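Class B carbapenemase GOB-18 (Elizabethkingia meningoseptica, PDB 5K0W) is a dizinc class B3 metallo-beta-lactamase that probably hydrolyses beta-lactam antibiotics, carbapenems among them. Local coordinates at residues V120-V125 against D151-D156; S134-G139 against V203-K208; Q33-F38 against D246-R251; L232-W237 against S267-L272. All blocks are in the same frame, centred on the assembly; numbering follows the deposited sequence.

Contact 1: V120-V125 against D151-D156; sequences VDKADV and DKTLKD
Val-120 and Thr-153 face each other across a parallel strand pair, with their side chains on the same face of the sheet. Thr-153 has OG1 between the backbone N and the carbonyl carbon (chi1 59°), and this sets CG2 beside its own backbone N. From there CG2 meets CG2 of Val-125 at 3.5 Å, the two side chains crossing at about a right angle. Lys-122 crosses Thr-153 obliquely, its CG lying against CB. Its chain stays extended as far as CE and runs beside Lys-155, both pointing the same way. CD of Lys-122 touches CE of Lys-155 at 3.8 Å. NZ of Lys-122 is 4.2 Å from NZ of Lys-155. The two like charges probably repel each other somewhat. The two strands belong to a beta-alpha-beta unit: strand 117-121, helix 125-129, strand 152-154, the last being an outermost strand of the seven-stranded sheet. The backbone of Leu-154 is held at both its N and its O. Leu-154 N donates to Val-120 O at 2.7 Å, from above the carbonyl plane. Leu-154 O accepts from Lys-122 N at 2.9 Å, in the carbonyl plane. A weak bond runs from Val-120 N to Lys-152 O. Asp-121 turns its CB away from strand 152-154. Its OD1 takes the N-H of Ala-123 on the anti lone pair, an Asx turn, while OD2 is hydrogen-bonded to ND1 of His-171.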
# COMPACT_ATOMS: atom_id res chain seq x y z
N VAL A 120 11.12 2.56 -3.71
CA VAL A 120 10.64 1.43 -2.93
C VAL A 120 11.55 1.06 -1.75
O VAL A 120 12.74 1.40 -1.75
CB VAL A 120 10.38 0.22 -3.87
CG1 VAL A 120 11.65 -0.60 -4.10
CG2 VAL A 120 9.24 -0.65 -3.34
N ASP A 121 10.98 0.34 -0.75
CA ASP A 121 11.68 -0.17 0.42
C ASP A 121 12.78 -1.09 -0.10
O ASP A 121 12.50 -1.93 -0.96
CB ASP A 121 10.72 -0.98 1.29
CG ASP A 121 11.19 -1.24 2.71
OD1 ASP A 121 12.27 -1.85 2.89
OD2 ASP A 121 10.44 -0.90 3.65
N LYS A 122 14.02 -0.90 0.37
CA LYS A 122 15.17 -1.67 -0.08
C LYS A 122 14.92 -3.18 -0.04
O LYS A 122 15.22 -3.88 -1.01
CB LYS A 122 16.44 -1.29 0.69
CG LYS A 122 17.73 -1.62 -0.05
CD LYS A 122 18.93 -1.31 0.81
CE LYS A 122 20.22 -1.50 0.07
NZ LYS A 122 21.23 -2.15 0.94
N ALA A 123 14.31 -3.68 1.05
CA ALA A 123 14.03 -5.10 1.23
C ALA A 123 13.14 -5.77 0.17
O ALA A 123 13.18 -7.00 0.07
CB ALA A 123 13.47 -5.34 2.62
N ASP A 124 12.36 -5.00 -0.61
CA ASP A 124 11.46 -5.56 -1.63
C ASP A 124 11.96 -5.48 -3.08
O ASP A 124 11.27 -5.95 -3.99
CB ASP A 124 10.04 -5.00 -1.47
CG ASP A 124 9.10 -5.82 -0.57
OD1 ASP A 124 9.37 -7.05 -0.37
OD2 ASP A 124 8.07 -5.25 -0.13
N VAL A 125 13.16 -4.92 -3.29
CA VAL A 125 13.80 -4.75 -4.59
C VAL A 125 13.79 -5.99 -5.52
O VAL A 125 13.30 -5.88 -6.64
CB VAL A 125 15.20 -4.11 -4.42
CG1 VAL A 125 16.14 -4.41 -5.59
CG2 VAL A 125 15.05 -2.62 -4.22
N ASP A 151 13.97 3.39 -9.22
CA ASP A 151 14.88 4.50 -9.49
C ASP A 151 15.64 4.86 -8.21
O ASP A 151 16.72 5.45 -8.28
CB ASP A 151 14.11 5.72 -10.02
CG ASP A 151 13.35 5.42 -11.29
OD1 ASP A 151 12.21 4.91 -11.19
OD2 ASP A 151 13.89 5.66 -12.39
N LYS A 152 15.06 4.54 -7.04
CA LYS A 152 15.66 4.79 -5.73
C LYS A 152 15.21 3.73 -4.76
O LYS A 152 14.13 3.15 -4.93
CB LYS A 152 15.23 6.17 -5.21
CG LYS A 152 16.35 7.19 -5.03
CD LYS A 152 15.83 8.53 -4.50
CE LYS A 152 15.72 8.58 -2.99
NZ LYS A 152 15.68 9.98 -2.48
N THR A 153 16.02 3.48 -3.72
CA THR A 153 15.71 2.54 -2.64
C THR A 153 15.60 3.29 -1.32
O THR A 153 16.35 4.23 -1.06
CB THR A 153 16.70 1.38 -2.58
OG1 THR A 153 18.03 1.88 -2.40
CG2 THR A 153 16.62 0.49 -3.82
N LEU A 154 14.61 2.92 -0.51
CA LEU A 154 14.37 3.60 0.75
C LEU A 154 14.50 2.69 1.96
O LEU A 154 14.22 1.49 1.91
CB LEU A 154 13.00 4.32 0.74
CG LEU A 154 12.76 5.35 -0.38
CD1 LEU A 154 11.30 5.66 -0.49
CD2 LEU A 154 13.54 6.63 -0.15
N LYS A 155 15.01 3.28 3.04
CA LYS A 155 15.22 2.65 4.34
C LYS A 155 14.28 3.34 5.31
O LYS A 155 13.70 4.36 4.98
CB LYS A 155 16.69 2.81 4.78
CG LYS A 155 17.62 1.78 4.18
CD LYS A 155 17.88 0.61 5.13
CE LYS A 155 18.75 -0.45 4.51
NZ LYS A 155 20.18 -0.05 4.42
N ASP A 156 14.13 2.78 6.51
CA ASP A 156 13.27 3.34 7.54
C ASP A 156 13.63 4.80 7.80
O ASP A 156 14.82 5.15 7.80
CB ASP A 156 13.36 2.53 8.83
CG ASP A 156 12.28 2.86 9.84
OD1 ASP A 156 11.09 2.90 9.45
OD2 ASP A 156 12.62 3.05 11.03

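Contact 2: S134-G139 against V203-K208; sequences SDYEMG and VIVDKK
Asp-135 OD1 is gripped by two backbone N-H groups of its own loop. Met-138 N lies 2.7 Å from Asp-135 OD1 and meets it from above the carboxylate plane. Glu-137 N, 2.9 Å from Asp-135 OD1, is accepted on the anti lone pair of that oxygen, closing an Asx turn. The turn fixes the backbone at Glu-137, whose side chain meets the loop 203-208. CG of Glu-137 is anti to the backbone N (chi1 178°), and the chain bends at chi2. The Glu-137 and Ile-204 chains run alongside each other, pointing opposite ways, with CB of Glu-137 3.7 Å from CD1 of Ile-204. The ring of Tyr-136, the residue before Glu-137, meets Val-205. CE2 of Tyr-136 lies 3.7 Å from CG1 of Val-205, the two side chains crossing at about a right angle. Water 1, in the plane of the ring, donates to Tyr-136 OH and accepts from Ile-204 N. That hydroxyl is also hydrogen-bonded to His-175 O. OE2 of Glu-137 comes within 3.9 Å of OD1 of Asp-206, a like-charged pair. The salt bridge from Glu-137 to Lys-140 would offset this repulsion. Ile-204 touches the zinc ligands His-100 and His-175, so this surface contact borders the metal site. The loop 134-139 follows helix 125-129, while Tyr-136 and Val-205 both pack on Ile-218 of helix 218-230.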
# COMPACT_ATOMS: atom_id res chain seq x y z
N SER A 134 10.89 -14.00 -6.75
CA SER A 134 11.64 -14.13 -5.50
C SER A 134 10.81 -14.06 -4.22
O SER A 134 11.38 -14.23 -3.15
CB SER A 134 12.80 -13.14 -5.45
OG SER A 134 12.28 -11.82 -5.50
N ASP A 135 9.49 -13.84 -4.30
CA ASP A 135 8.64 -13.75 -3.10
C ASP A 135 8.61 -15.07 -2.32
O ASP A 135 8.33 -16.11 -2.90
CB ASP A 135 7.21 -13.28 -3.44
CG ASP A 135 6.42 -12.81 -2.23
OD1 ASP A 135 5.96 -13.68 -1.44
OD2 ASP A 135 6.25 -11.58 -2.07
N TYR A 136 8.91 -15.00 -1.00
CA TYR A 136 8.94 -16.13 -0.06
C TYR A 136 7.63 -16.94 -0.04
O TYR A 136 7.63 -18.10 0.39
CB TYR A 136 9.32 -15.64 1.34
CG TYR A 136 8.21 -14.94 2.09
CD1 TYR A 136 7.93 -13.60 1.86
CD2 TYR A 136 7.46 -15.60 3.05
CE1 TYR A 136 6.94 -12.94 2.57
CE2 TYR A 136 6.43 -14.96 3.74
CZ TYR A 136 6.17 -13.63 3.49
OH TYR A 136 5.17 -13.00 4.19
N GLU A 137 6.54 -16.32 -0.49
CA GLU A 137 5.26 -17.01 -0.57
C GLU A 137 4.67 -16.95 -1.97
O GLU A 137 4.27 -17.98 -2.50
CB GLU A 137 4.28 -16.50 0.52
CG GLU A 137 2.88 -17.12 0.50
CD GLU A 137 2.70 -18.59 0.87
OE1 GLU A 137 3.70 -19.27 1.19
OE2 GLU A 137 1.54 -19.04 0.88
N MET A 138 4.65 -15.76 -2.59
CA MET A 138 4.06 -15.53 -3.92
C MET A 138 4.87 -16.04 -5.11
O MET A 138 4.35 -16.07 -6.23
CB MET A 138 3.66 -14.04 -4.07
CG MET A 138 2.67 -13.56 -3.03
SD MET A 138 1.17 -14.56 -2.99
CE MET A 138 0.41 -14.07 -4.52
N GLY A 139 6.12 -16.44 -4.86
CA GLY A 139 7.05 -16.98 -5.85
C GLY A 139 6.59 -18.29 -6.46
O GLY A 139 6.87 -18.56 -7.63
N VAL A 203 -0.46 -12.36 8.51
CA VAL A 203 0.39 -13.53 8.18
C VAL A 203 -0.21 -14.32 7.01
O VAL A 203 -1.32 -14.83 7.14
CB VAL A 203 0.72 -14.42 9.43
CG1 VAL A 203 1.58 -15.63 9.04
CG2 VAL A 203 1.41 -13.61 10.51
N ILE A 204 0.54 -14.42 5.89
CA ILE A 204 0.12 -15.13 4.66
C ILE A 204 0.59 -16.60 4.56
O ILE A 204 0.08 -17.35 3.72
CB ILE A 204 0.44 -14.31 3.38
CG1 ILE A 204 1.97 -14.19 3.12
CG2 ILE A 204 -0.25 -12.93 3.48
CD1 ILE A 204 2.36 -13.56 1.82
N VAL A 205 1.56 -16.99 5.41
CA VAL A 205 2.09 -18.36 5.46
C VAL A 205 1.28 -19.26 6.41
O VAL A 205 0.98 -18.88 7.54
CB VAL A 205 3.62 -18.48 5.70
CG1 VAL A 205 4.41 -17.97 4.50
CG2 VAL A 205 4.07 -17.80 6.99
N ASP A 206 0.96 -20.45 5.93
CA ASP A 206 0.19 -21.49 6.63
C ASP A 206 1.13 -22.35 7.51
O ASP A 206 0.71 -22.84 8.56
CB ASP A 206 -0.55 -22.39 5.61
CG ASP A 206 -1.08 -21.66 4.37
OD1 ASP A 206 -0.25 -21.24 3.51
OD2 ASP A 206 -2.33 -21.55 4.25
N LYS A 207 2.40 -22.51 7.09
CA LYS A 207 3.45 -23.27 7.77
C LYS A 207 4.20 -22.45 8.87
O LYS A 207 4.11 -21.23 8.89
CB LYS A 207 4.43 -23.87 6.74
CG LYS A 207 5.25 -22.85 5.96
CD LYS A 207 6.23 -23.52 4.99
CE LYS A 207 7.24 -22.54 4.44
NZ LYS A 207 8.36 -23.21 3.74
N LYS A 208 4.93 -23.15 9.76
CA LYS A 208 5.73 -22.60 10.87
C LYS A 208 6.82 -21.68 10.37
O LYS A 208 7.47 -22.02 9.38
CB LYS A 208 6.36 -23.73 11.71
CG LYS A 208 5.34 -24.61 12.43
CD LYS A 208 5.96 -25.79 13.17
CE LYS A 208 4.88 -26.67 13.77
NZ LYS A 208 5.43 -27.71 14.66
O HOH W 1 3.59 -13.91 6.20

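Contact 3: Q33-F38 against D246-R251; sequences QAYEPF and DLHEKR
Arg-251 has CG between its backbone N and carbonyl carbon (chi1 73°), and a bend at chi3 (-64°) turns its guanidinium. Phe-38 takes the same kind of first torsion, and the two side chains reach toward each other. The guanidinium lies flat on the Phe-38 ring, with CZ of Arg-251 3.8 Å from the ring centroid and the planes 11° apart. This is a cation-pi stack, and CD of Arg-251 adds a CH-pi contact over the same ring. Tyr-35 OH comes in at the edge of the guanidinium. There NH2 of Arg-251 gives Tyr-35 OH a weak hydrogen bond of 2.9 Å. CE1 of Tyr-35 lies at the edge of the His-248 ring, near CE1 of His-248; the rings are oblique. Leu-247 divides its methyls: CD1 is 3.5 Å from CZ of Phe-38, and CD2 is 4.0 Å from CZ of Tyr-35. Water 2 joins Tyr-35 OH, His-248 ND1 and the carbonyl O of Arg-251. Water 4 joins Arg-251 NH2 to Glu-36 O. His-248 NE2 is hydrogen-bonded to Tyr-50 O, and the two rings stack. The contact ties the loop before strand 38-41 to helix 247-250. The carboxylate of Glu-36 makes no direct contact with the guanidinium; water 3 joins Glu-36 OE2 to Arg-251 NH1, weakly on the arginine side. The buried charge is probably stabilised by the Phe-38 pi face and by neutral oxygens, Asp-255 O among them.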
# COMPACT_ATOMS: atom_id res chain seq x y z
N GLN A 33 -13.34 -4.60 -9.04
CA GLN A 33 -14.61 -3.89 -9.01
C GLN A 33 -14.36 -2.39 -8.85
O GLN A 33 -13.58 -1.99 -7.99
CB GLN A 33 -15.47 -4.43 -7.85
CG GLN A 33 -16.95 -4.13 -7.94
CD GLN A 33 -17.60 -4.19 -6.58
OE1 GLN A 33 -17.47 -5.17 -5.83
NE2 GLN A 33 -18.34 -3.16 -6.25
N ALA A 34 -15.02 -1.56 -9.68
CA ALA A 34 -14.86 -0.11 -9.67
C ALA A 34 -15.42 0.54 -8.41
O ALA A 34 -16.41 0.07 -7.85
CB ALA A 34 -15.50 0.51 -10.89
N TYR A 35 -14.78 1.62 -7.98
CA TYR A 35 -15.20 2.43 -6.84
C TYR A 35 -14.97 3.89 -7.20
O TYR A 35 -13.91 4.24 -7.73
CB TYR A 35 -14.43 2.05 -5.57
CG TYR A 35 -14.98 2.69 -4.32
CD1 TYR A 35 -16.05 2.12 -3.64
CD2 TYR A 35 -14.43 3.85 -3.80
CE1 TYR A 35 -16.58 2.71 -2.49
CE2 TYR A 35 -14.95 4.45 -2.66
CZ TYR A 35 -16.03 3.88 -2.01
OH TYR A 35 -16.55 4.44 -0.87
N GLU A 36 -15.97 4.72 -6.94
CA GLU A 36 -15.98 6.15 -7.20
C GLU A 36 -14.91 6.89 -6.38
O GLU A 36 -14.95 6.82 -5.14
CB GLU A 36 -17.38 6.69 -6.89
CG GLU A 36 -17.85 7.77 -7.84
CD GLU A 36 -17.89 9.14 -7.19
OE1 GLU A 36 -17.16 10.04 -7.65
OE2 GLU A 36 -18.63 9.30 -6.19
N PRO A 37 -13.95 7.60 -7.01
CA PRO A 37 -12.93 8.31 -6.22
C PRO A 37 -13.48 9.41 -5.31
O PRO A 37 -14.51 10.01 -5.61
CB PRO A 37 -11.98 8.87 -7.29
CG PRO A 37 -12.84 9.03 -8.50
CD PRO A 37 -13.73 7.82 -8.46
N PHE A 38 -12.79 9.65 -4.17
CA PHE A 38 -13.17 10.67 -3.19
C PHE A 38 -11.97 11.32 -2.50
O PHE A 38 -10.86 10.79 -2.53
CB PHE A 38 -14.19 10.11 -2.16
CG PHE A 38 -13.66 9.19 -1.09
CD1 PHE A 38 -13.43 7.85 -1.36
CD2 PHE A 38 -13.42 9.66 0.20
CE1 PHE A 38 -12.95 6.99 -0.35
CE2 PHE A 38 -12.92 8.81 1.19
CZ PHE A 38 -12.67 7.48 0.90
N ASP A 246 -12.51 -0.38 7.15
CA ASP A 246 -13.97 -0.46 7.05
C ASP A 246 -14.56 0.70 6.24
O ASP A 246 -15.47 1.39 6.72
CB ASP A 246 -14.62 -0.54 8.44
CG ASP A 246 -13.99 -1.55 9.38
OD1 ASP A 246 -14.10 -2.77 9.09
OD2 ASP A 246 -13.43 -1.13 10.42
N LEU A 247 -14.02 0.93 5.03
CA LEU A 247 -14.43 2.02 4.15
C LEU A 247 -15.90 1.97 3.79
O LEU A 247 -16.57 3.00 3.86
CB LEU A 247 -13.56 2.02 2.87
CG LEU A 247 -13.92 3.02 1.77
CD1 LEU A 247 -13.67 4.44 2.23
CD2 LEU A 247 -13.17 2.73 0.50
N HIS A 248 -16.40 0.77 3.41
CA HIS A 248 -17.78 0.56 2.97
C HIS A 248 -18.83 0.52 4.07
O HIS A 248 -20.02 0.61 3.77
CB HIS A 248 -17.88 -0.61 1.98
CG HIS A 248 -16.82 -0.58 0.93
ND1 HIS A 248 -16.75 0.43 -0.01
CD2 HIS A 248 -15.76 -1.40 0.76
CE1 HIS A 248 -15.68 0.17 -0.74
NE2 HIS A 248 -15.06 -0.92 -0.31
N GLU A 249 -18.39 0.45 5.34
CA GLU A 249 -19.26 0.52 6.51
C GLU A 249 -19.38 1.98 6.94
O GLU A 249 -20.44 2.41 7.39
CB GLU A 249 -18.70 -0.34 7.65
CG GLU A 249 -19.10 -1.80 7.52
CD GLU A 249 -18.29 -2.82 8.30
OE1 GLU A 249 -18.03 -3.92 7.76
OE2 GLU A 249 -17.94 -2.54 9.47
N LYS A 250 -18.29 2.75 6.76
CA LYS A 250 -18.16 4.17 7.08
C LYS A 250 -18.88 5.06 6.08
O LYS A 250 -19.48 6.06 6.48
CB LYS A 250 -16.68 4.57 7.10
CG LYS A 250 -15.96 4.17 8.35
CD LYS A 250 -14.47 4.33 8.18
CE LYS A 250 -13.80 3.95 9.47
NZ LYS A 250 -12.34 4.17 9.41
N ARG A 251 -18.78 4.74 4.77
CA ARG A 251 -19.40 5.55 3.73
C ARG A 251 -19.92 4.77 2.53
O ARG A 251 -19.53 3.62 2.31
CB ARG A 251 -18.46 6.70 3.26
CG ARG A 251 -17.27 6.26 2.41
CD ARG A 251 -16.27 7.36 2.12
NE ARG A 251 -16.82 8.47 1.33
CZ ARG A 251 -17.00 8.45 0.01
NH1 ARG A 251 -17.50 9.51 -0.61
NH2 ARG A 251 -16.69 7.37 -0.70
O HOH W 2 -18.48 2.82 0.15
O HOH W 3 -17.92 10.48 -3.77
O HOH W 4 -17.31 7.84 -3.31

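Contact 4: L232-W237 against S267-L272; sequences LDFDIW and SYFQNL
Aromatic contacts dominate. Phe-234, Trp-237 and Tyr-268 form a cluster between strand 236-239 with the loop before it and helix 265-284. Phe-234 points its edge at the face of Tyr-268, a T-shaped pair with centroids 5.0 Å apart and planes at 85°. CZ of Phe-234 makes the closest approach, 3.5 Å from CD2 of Tyr-268. Trp-237 is oblique to the Tyr-268 ring. Its main contact is CH-pi: CB of Tyr-268 sits over the five-membered ring, 3.6 Å from its centroid. CB lies on the indole; with CG of Tyr-268 anti to the backbone N (chi1 163°) the ring turns on to Phe-234.

This is helix-on-sheet packing in the alpha-beta/beta-alpha sandwich of metallo-beta-lactamases. Strand 236-239 is an outermost strand of the five-stranded sheet, and helix 265-284 is the last helix of the chain. Leu-196 of strand 192-198 also touches Phe-234 and Tyr-268.

Looser van der Waals contacts lie around the cluster. CD1 of Leu-232 lies 3.6 Å from OH of Tyr-268, the two side chains crossing at about a right angle. CZ of Phe-269 is 4.2 Å from CE2 of Phe-234, and O of Leu-232 lies at the edge of the Phe-269 ring. ND2 of Asn-271 is 3.9 Å from CH2 of Trp-237.

Polar groups in the cluster find partners outside these segments. Tyr-268 OH is hydrogen-bonded to Met-229 O, and Trp-237 NE1 to Asp-264 O.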
# COMPACT_ATOMS: atom_id res chain seq x y z
N LEU A 232 2.80 4.63 17.13
CA LEU A 232 2.62 5.67 16.11
C LEU A 232 1.59 6.71 16.55
O LEU A 232 0.59 6.37 17.20
CB LEU A 232 2.23 5.07 14.73
CG LEU A 232 3.26 4.16 14.03
CD1 LEU A 232 2.64 3.43 12.86
CD2 LEU A 232 4.50 4.94 13.57
N ASP A 233 1.86 7.99 16.18
CA ASP A 233 0.96 9.13 16.43
C ASP A 233 0.48 9.68 15.09
O ASP A 233 1.30 9.99 14.20
CB ASP A 233 1.63 10.26 17.24
CG ASP A 233 2.50 9.87 18.40
OD1 ASP A 233 1.97 9.26 19.36
OD2 ASP A 233 3.71 10.18 18.35
N PHE A 234 -0.84 9.78 14.92
CA PHE A 234 -1.48 10.20 13.66
C PHE A 234 -2.88 10.75 13.96
O PHE A 234 -3.44 10.44 15.01
CB PHE A 234 -1.60 8.99 12.69
CG PHE A 234 -2.36 7.81 13.24
CD1 PHE A 234 -3.74 7.70 13.07
CD2 PHE A 234 -1.70 6.80 13.92
CE1 PHE A 234 -4.45 6.64 13.62
CE2 PHE A 234 -2.41 5.71 14.45
CZ PHE A 234 -3.77 5.64 14.28
N ASP A 235 -3.46 11.49 13.01
CA ASP A 235 -4.82 12.00 13.15
C ASP A 235 -5.74 11.10 12.37
O ASP A 235 -6.78 10.68 12.89
CB ASP A 235 -4.92 13.45 12.64
CG ASP A 235 -4.19 14.44 13.54
OD1 ASP A 235 -4.28 14.30 14.78
OD2 ASP A 235 -3.54 15.38 12.99
N ILE A 236 -5.32 10.74 11.15
CA ILE A 236 -6.06 9.89 10.22
C ILE A 236 -5.28 8.65 9.84
O ILE A 236 -4.07 8.72 9.65
CB ILE A 236 -6.47 10.74 8.98
CG1 ILE A 236 -7.63 11.66 9.35
CG2 ILE A 236 -6.81 9.87 7.75
CD1 ILE A 236 -7.98 12.68 8.35
N TRP A 237 -5.99 7.51 9.71
CA TRP A 237 -5.40 6.25 9.27
C TRP A 237 -6.24 5.58 8.18
O TRP A 237 -7.47 5.64 8.20
CB TRP A 237 -5.11 5.31 10.44
CG TRP A 237 -6.26 4.44 10.84
CD1 TRP A 237 -7.31 4.78 11.65
CD2 TRP A 237 -6.49 3.08 10.45
NE1 TRP A 237 -8.18 3.72 11.77
CE2 TRP A 237 -7.71 2.67 11.03
CE3 TRP A 237 -5.78 2.17 9.65
CZ2 TRP A 237 -8.22 1.38 10.86
CZ3 TRP A 237 -6.30 0.90 9.46
CH2 TRP A 237 -7.49 0.51 10.08
N SER A 267 -9.91 1.90 16.56
CA SER A 267 -10.09 0.78 15.62
C SER A 267 -8.75 0.34 15.02
O SER A 267 -8.58 -0.85 14.73
CB SER A 267 -11.06 1.15 14.52
OG SER A 267 -11.28 0.02 13.69
N TYR A 268 -7.80 1.28 14.82
CA TYR A 268 -6.47 0.96 14.32
C TYR A 268 -5.76 0.09 15.36
O TYR A 268 -5.17 -0.91 14.99
CB TYR A 268 -5.65 2.22 14.03
CG TYR A 268 -4.17 1.96 13.90
CD1 TYR A 268 -3.64 1.36 12.77
CD2 TYR A 268 -3.29 2.28 14.94
CE1 TYR A 268 -2.28 1.10 12.65
CE2 TYR A 268 -1.93 2.01 14.84
CZ TYR A 268 -1.43 1.43 13.69
OH TYR A 268 -0.09 1.17 13.58
N PHE A 269 -5.83 0.47 16.65
CA PHE A 269 -5.20 -0.27 17.73
C PHE A 269 -5.86 -1.61 18.03
O PHE A 269 -5.16 -2.56 18.36
CB PHE A 269 -5.02 0.60 18.98
CG PHE A 269 -4.11 1.78 18.73
CD1 PHE A 269 -2.74 1.60 18.56
CD2 PHE A 269 -4.63 3.07 18.63
CE1 PHE A 269 -1.90 2.69 18.31
CE2 PHE A 269 -3.78 4.16 18.38
CZ PHE A 269 -2.42 3.96 18.22
N GLN A 270 -7.18 -1.69 17.86
CA GLN A 270 -7.93 -2.94 18.06
C GLN A 270 -7.55 -3.97 17.00
O GLN A 270 -7.25 -5.10 17.35
CB GLN A 270 -9.44 -2.68 18.10
CG GLN A 270 -9.89 -2.20 19.48
CD GLN A 270 -11.30 -1.65 19.51
OE1 GLN A 270 -11.64 -0.65 18.86
NE2 GLN A 270 -12.13 -2.26 20.36
N ASN A 271 -7.49 -3.55 15.71
CA ASN A 271 -7.10 -4.39 14.58
C ASN A 271 -5.66 -4.79 14.70
O ASN A 271 -5.34 -5.94 14.40
CB ASN A 271 -7.30 -3.66 13.24
CG ASN A 271 -8.74 -3.46 12.86
OD1 ASN A 271 -9.60 -4.32 13.08
ND2 ASN A 271 -9.02 -2.32 12.25
N LEU A 272 -4.78 -3.87 15.16
CA LEU A 272 -3.36 -4.14 15.35
C LEU A 272 -3.15 -5.20 16.42
O LEU A 272 -2.36 -6.12 16.21
CB LEU A 272 -2.63 -2.84 15.70
CG LEU A 272 -1.12 -2.82 15.61
CD1 LEU A 272 -0.63 -3.14 14.19
CD2 LEU A 272 -0.61 -1.48 16.02

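In the fold
The four contacts stand at different distances from the dizinc site of Gln-98, His-100, His-175, Asp-102, His-103 and His-241. Contact 2 is nearest, with the side chain of Ile-204 about 5 Å from a zinc ion. In contacts 1, 3 and 4 the side chains of Val-120, His-248 and Trp-237 are each about 13 Å from a zinc. Contacts 1 and 3 lie on opposite sides of the chain's centre, with centres about 30 Å apart. Contacts 3 and 4 touch: Asp-246 OD2 packs 4.1 Å from Ser-267 OG. Contacts 1 and 2 alternate along the chain, with nearest atoms about 6 Å apart.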